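Local structure of pyridoxamine 5'-phosphate oxidase (Burkholderia, 4HMW) at residues 81-86 and 138-143. The protein uses FMN to catalyse several oxidations in the terminal steps of phenazine biosynthesis, passing electrons to oxygen and releasing hydrogen peroxide. Residues are numbered along the deposited sequence; the frame is centred on the assembly and turned at random.
Sequences CTHSTS and AMSSAS. With FMN (flavin mononucleotide), chain D.
His83 reaches across to the C-terminal end of helix 134-142 and sets the edge of its imidazole against two backbone carbonyls. CE1 does the touching: it lies 3.2 Å from Ser143 O, which sits in the ring plane, and 3.3 Å from Ser140 O, also near that plane. The CA–CB bond of His83 points toward the helix segment, and with CG anti to the carbonyl carbon (chi1 -69°) CE1 meets the two oxygens, which would probably polarise its C-H. A water bonds His83 NE2 at 3.0 Å; its link on to Ser140 OG is doubtful, being too short, and that hydroxyl is hydrogen-bonded to Met136 O. His83 and Ser140 probably bind the substrate, as in related enzymes.

The same strand end contributes two bonds to the flavin. FMN N3 donates to Cys81 O over 2.8 Å at 161°, and Thr82 OG1 donates to FMN O2 over 2.7 Å, so a backbone carbonyl and a side-chain hydroxyl both bond its pyrimidine part. Beyond it, a type I turn from His83 to Ser86 is closed by Ser86 N bonding His83 O, to which Ser86 OG adds a second bond of 2.7 Å in the carbonyl plane; this serine also N-caps helix 87-95, near the FMN phosphate.

Arg174, just before strand 175-182, packs on His83 and hydrogen-bonds Ser143 O, while Ser143 OG bonds Pro215 O of the second subunit. Helix 134-142 meets His83 of strand 77-83 through its C-terminal end and helix 152-165 through Met139 and Ala142, which touch Leu155.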
ATOM      1  N   CYS B  81       4.146 -11.543  10.747  1.00 20.06           N
ATOM      2  CA  CYS B  81       3.600 -12.910  10.767  0.69 20.92           C
ATOM      3  C   CYS B  81       2.366 -13.059   9.873  1.00 19.67           C
ATOM      4  O   CYS B  81       1.589 -12.132   9.716  1.00 19.09           O
ATOM      5  CB  CYS B  81       3.180 -13.304  12.179  0.69 26.05           C
ATOM      6  SG  CYS B  81       4.542 -13.374  13.307  0.69 29.44           S
ATOM      7  N   THR B  82       2.158 -14.253   9.343  1.00 19.00           N
ATOM      8  CA  THR B  82       1.017 -14.493   8.513  1.00 19.35           C
ATOM      9  C   THR B  82       0.854 -16.006   8.330  1.00 21.24           C
ATOM     10  O   THR B  82       1.594 -16.774   8.895  1.00 21.57           O
ATOM     11  CB  THR B  82       1.168 -13.817   7.155  1.00 21.82           C
ATOM     12  OG1 THR B  82      -0.109 -13.839   6.509  1.00 23.20           O
ATOM     13  CG2 THR B  82       2.227 -14.503   6.278  1.00 22.06           C
ATOM     14  N   HIS B  83      -0.142 -16.428   7.573  1.00 21.52           N
ATOM     15  CA  HIS B  83      -0.302 -17.847   7.272  1.00 21.49           C
ATOM     16  C   HIS B  83       0.435 -18.162   5.985  1.00 22.62           C
ATOM     17  O   HIS B  83       0.230 -17.491   4.992  1.00 22.95           O
ATOM     18  CB  HIS B  83      -1.762 -18.219   7.091  1.00 24.75           C
ATOM     19  CG  HIS B  83      -2.561 -18.159   8.353  1.00 26.67           C
ATOM     20  ND1 HIS B  83      -3.578 -19.035   8.644  1.00 25.84           N
ATOM     21  CD2 HIS B  83      -2.542 -17.263   9.370  1.00 29.20           C
ATOM     22  CE1 HIS B  83      -4.111 -18.732   9.815  1.00 26.28           C
ATOM     23  NE2 HIS B  83      -3.504 -17.649  10.271  1.00 30.45           N
ATOM     24  N   SER B  84       1.293 -19.170   5.998  1.00 22.83           N
ATOM     25  CA  SER B  84       2.095 -19.498   4.810  1.00 26.46           C
ATOM     26  C   SER B  84       1.220 -19.928   3.652  1.00 26.41           C
ATOM     27  O   SER B  84       1.646 -19.856   2.499  1.00 25.96           O
ATOM     28  CB  SER B  84       3.125 -20.585   5.115  1.00 29.35           C
ATOM     29  OG  SER B  84       2.485 -21.832   5.411  1.00 30.49           O
ATOM     30  N   THR B  85      -0.003 -20.355   3.956  1.00 25.60           N
ATOM     31  CA  THR B  85      -0.929 -20.845   2.940  1.00 29.40           C
ATOM     32  C   THR B  85      -1.911 -19.796   2.468  1.00 28.09           C
ATOM     33  O   THR B  85      -2.829 -20.082   1.680  1.00 28.62           O
ATOM     34  CB  THR B  85      -1.733 -22.050   3.470  1.00 31.07           C
ATOM     35  OG1 THR B  85      -2.265 -21.719   4.769  1.00 31.53           O
ATOM     36  CG2 THR B  85      -0.841 -23.267   3.553  1.00 32.97           C
ATOM     37  N   SER B  86      -1.743 -18.585   2.981  1.00 26.30           N
ATOM     38  CA  SER B  86      -2.555 -17.472   2.514  1.00 24.78           C
ATOM     39  C   SER B  86      -2.110 -17.093   1.099  1.00 24.09           C
ATOM     40  O   SER B  86      -1.136 -17.638   0.573  1.00 25.21           O
ATOM     41  CB  SER B  86      -2.390 -16.287   3.460  1.00 24.37           C
ATOM     42  OG  SER B  86      -1.083 -15.752   3.375  1.00 21.99           O
ATOM     43  N   ALA B 138      -6.841 -18.979  18.980  1.00 23.56           N
ATOM     44  CA  ALA B 138      -8.020 -19.774  18.661  1.00 24.56           C
ATOM     45  C   ALA B 138      -8.518 -19.437  17.248  1.00 23.42           C
ATOM     46  O   ALA B 138      -8.855 -20.333  16.471  1.00 25.21           O
ATOM     47  CB  ALA B 138      -9.125 -19.555  19.716  1.00 25.37           C
ATOM     48  N   MET B 139      -8.587 -18.166  16.900  1.00 25.08           N
ATOM     49  CA  MET B 139      -9.090 -17.813  15.584  1.00 26.22           C
ATOM     50  C   MET B 139      -8.063 -18.181  14.502  1.00 26.65           C
ATOM     51  O   MET B 139      -8.427 -18.663  13.419  1.00 29.54           O
ATOM     52  CB  MET B 139      -9.450 -16.315  15.501  1.00 29.76           C
ATOM     53  CG  MET B 139     -10.090 -15.908  14.153  1.00 30.36           C
ATOM     54  SD  MET B 139     -11.574 -16.857  13.786  1.00 34.98           S
ATOM     55  CE  MET B 139     -12.710 -16.220  15.024  1.00 34.71           C
ATOM     56  N   SER B 140      -6.784 -17.953  14.790  1.00 25.93           N
ATOM     57  CA  SER B 140      -5.723 -18.277  13.842  0.63 27.41           C
ATOM     58  C   SER B 140      -5.656 -19.789  13.583  1.00 26.47           C
ATOM     59  O   SER B 140      -5.305 -20.219  12.485  1.00 27.02           O
ATOM     60  CB  SER B 140      -4.362 -17.803  14.344  0.63 29.37           C
ATOM     61  OG  SER B 140      -4.239 -16.391  14.305  0.63 31.83           O
ATOM     62  N   SER B 141      -5.978 -20.592  14.600  1.00 25.38           N
ATOM     63  CA  SER B 141      -5.969 -22.039  14.453  1.00 24.72           C
ATOM     64  C   SER B 141      -7.192 -22.520  13.672  1.00 24.64           C
ATOM     65  O   SER B 141      -7.087 -23.447  12.881  1.00 24.45           O
ATOM     66  CB  SER B 141      -5.961 -22.730  15.801  1.00 24.11           C
ATOM     67  OG  SER B 141      -4.760 -22.460  16.535  1.00 24.05           O
ATOM     68  N   ALA B 142      -8.333 -21.875  13.918  1.00 24.73           N
ATOM     69  CA  ALA B 142      -9.611 -22.244  13.318  1.00 25.22           C
ATOM     70  C   ALA B 142      -9.735 -21.816  11.869  1.00 25.95           C
ATOM     71  O   ALA B 142     -10.512 -22.410  11.107  1.00 25.88           O
ATOM     72  CB  ALA B 142     -10.766 -21.677  14.132  1.00 25.13           C
ATOM     73  N   SER B 143      -8.967 -20.793  11.502  1.00 24.93           N
ATOM     74  CA  SER B 143      -9.018 -20.211  10.174  1.00 24.99           C
ATOM     75  C   SER B 143      -7.848 -20.634   9.291  1.00 27.27           C
ATOM     76  O   SER B 143      -6.690 -20.608   9.730  1.00 28.27           O
ATOM     77  CB  SER B 143      -8.984 -18.687  10.291  1.00 26.24           C
ATOM     78  OG  SER B 143      -9.041 -18.127   8.976  1.00 30.95           O
TER
HETATM   79  N1  FMN D 301      -2.802 -10.348   8.218  1.00 16.90           N
HETATM   80  C2  FMN D 301      -1.732 -11.121   8.585  1.00 19.22           C
HETATM   81  O2  FMN D 301      -1.626 -12.261   8.103  1.00 20.77           O
HETATM   82  N3  FMN D 301      -0.795 -10.646   9.487  1.00 20.22           N
HETATM   83  C4  FMN D 301      -0.900  -9.384  10.021  1.00 20.37           C
HETATM   84  O4  FMN D 301      -0.029  -8.980  10.816  1.00 21.17           O
HETATM   85  C4A FMN D 301      -1.987  -8.589   9.657  1.00 18.09           C
HETATM   86  N5  FMN D 301      -2.130  -7.327  10.192  1.00 18.55           N
HETATM   87  C5A FMN D 301      -3.203  -6.536   9.783  1.00 18.04           C
HETATM   88  C6  FMN D 301      -3.321  -5.248  10.297  1.00 18.80           C
HETATM   89  C7  FMN D 301      -4.364  -4.430   9.886  1.00 19.76           C
HETATM   90  C7M FMN D 301      -4.504  -3.039  10.465  1.00 19.77           C
HETATM   91  C8  FMN D 301      -5.306  -4.925   8.976  1.00 18.22           C
HETATM   92  C8M FMN D 301      -6.457  -4.063   8.536  1.00 20.47           C
HETATM   93  C9  FMN D 301      -5.180  -6.220   8.461  1.00 16.93           C
HETATM   94  C9A FMN D 301      -4.130  -7.014   8.857  1.00 16.34           C
HETATM   95  N10 FMN D 301      -4.025  -8.323   8.362  1.00 14.79           N
HETATM   96  C10 FMN D 301      -2.939  -9.071   8.739  1.00 16.03           C
HETATM   97  C1' FMN D 301      -5.017  -8.886   7.380  1.00 16.22           C
HETATM   98  C2' FMN D 301      -4.555  -8.684   5.963  1.00 16.90           C
HETATM   99  O2' FMN D 301      -4.852  -7.357   5.553  1.00 16.53           O
HETATM  100  C3' FMN D 301      -5.200  -9.658   4.994  1.00 18.90           C
HETATM  101  O3' FMN D 301      -6.613  -9.718   5.151  1.00 20.69           O
HETATM  102  C4' FMN D 301      -4.585 -11.050   5.126  1.00 19.79           C
HETATM  103  O4' FMN D 301      -3.378 -11.263   5.818  1.00 18.95           O
HETATM  104  C5' FMN D 301      -4.939 -11.998   4.017  1.00 19.51           C
HETATM  105  O5' FMN D 301      -4.151 -11.530   2.945  1.00 21.19           O
HETATM  106  P   FMN D 301      -3.961 -12.340   1.562  1.00 20.41           P
HETATM  107  O1P FMN D 301      -2.844 -13.292   1.850  1.00 20.06           O
HETATM  108  O2P FMN D 301      -5.291 -13.020   1.240  1.00 21.65           O
HETATM  109  O3P FMN D 301      -3.587 -11.268   0.545  1.00 21.61           O
HETATM  110  O   HOH W   1      -4.079 -15.361  12.121  1.00 41.55           O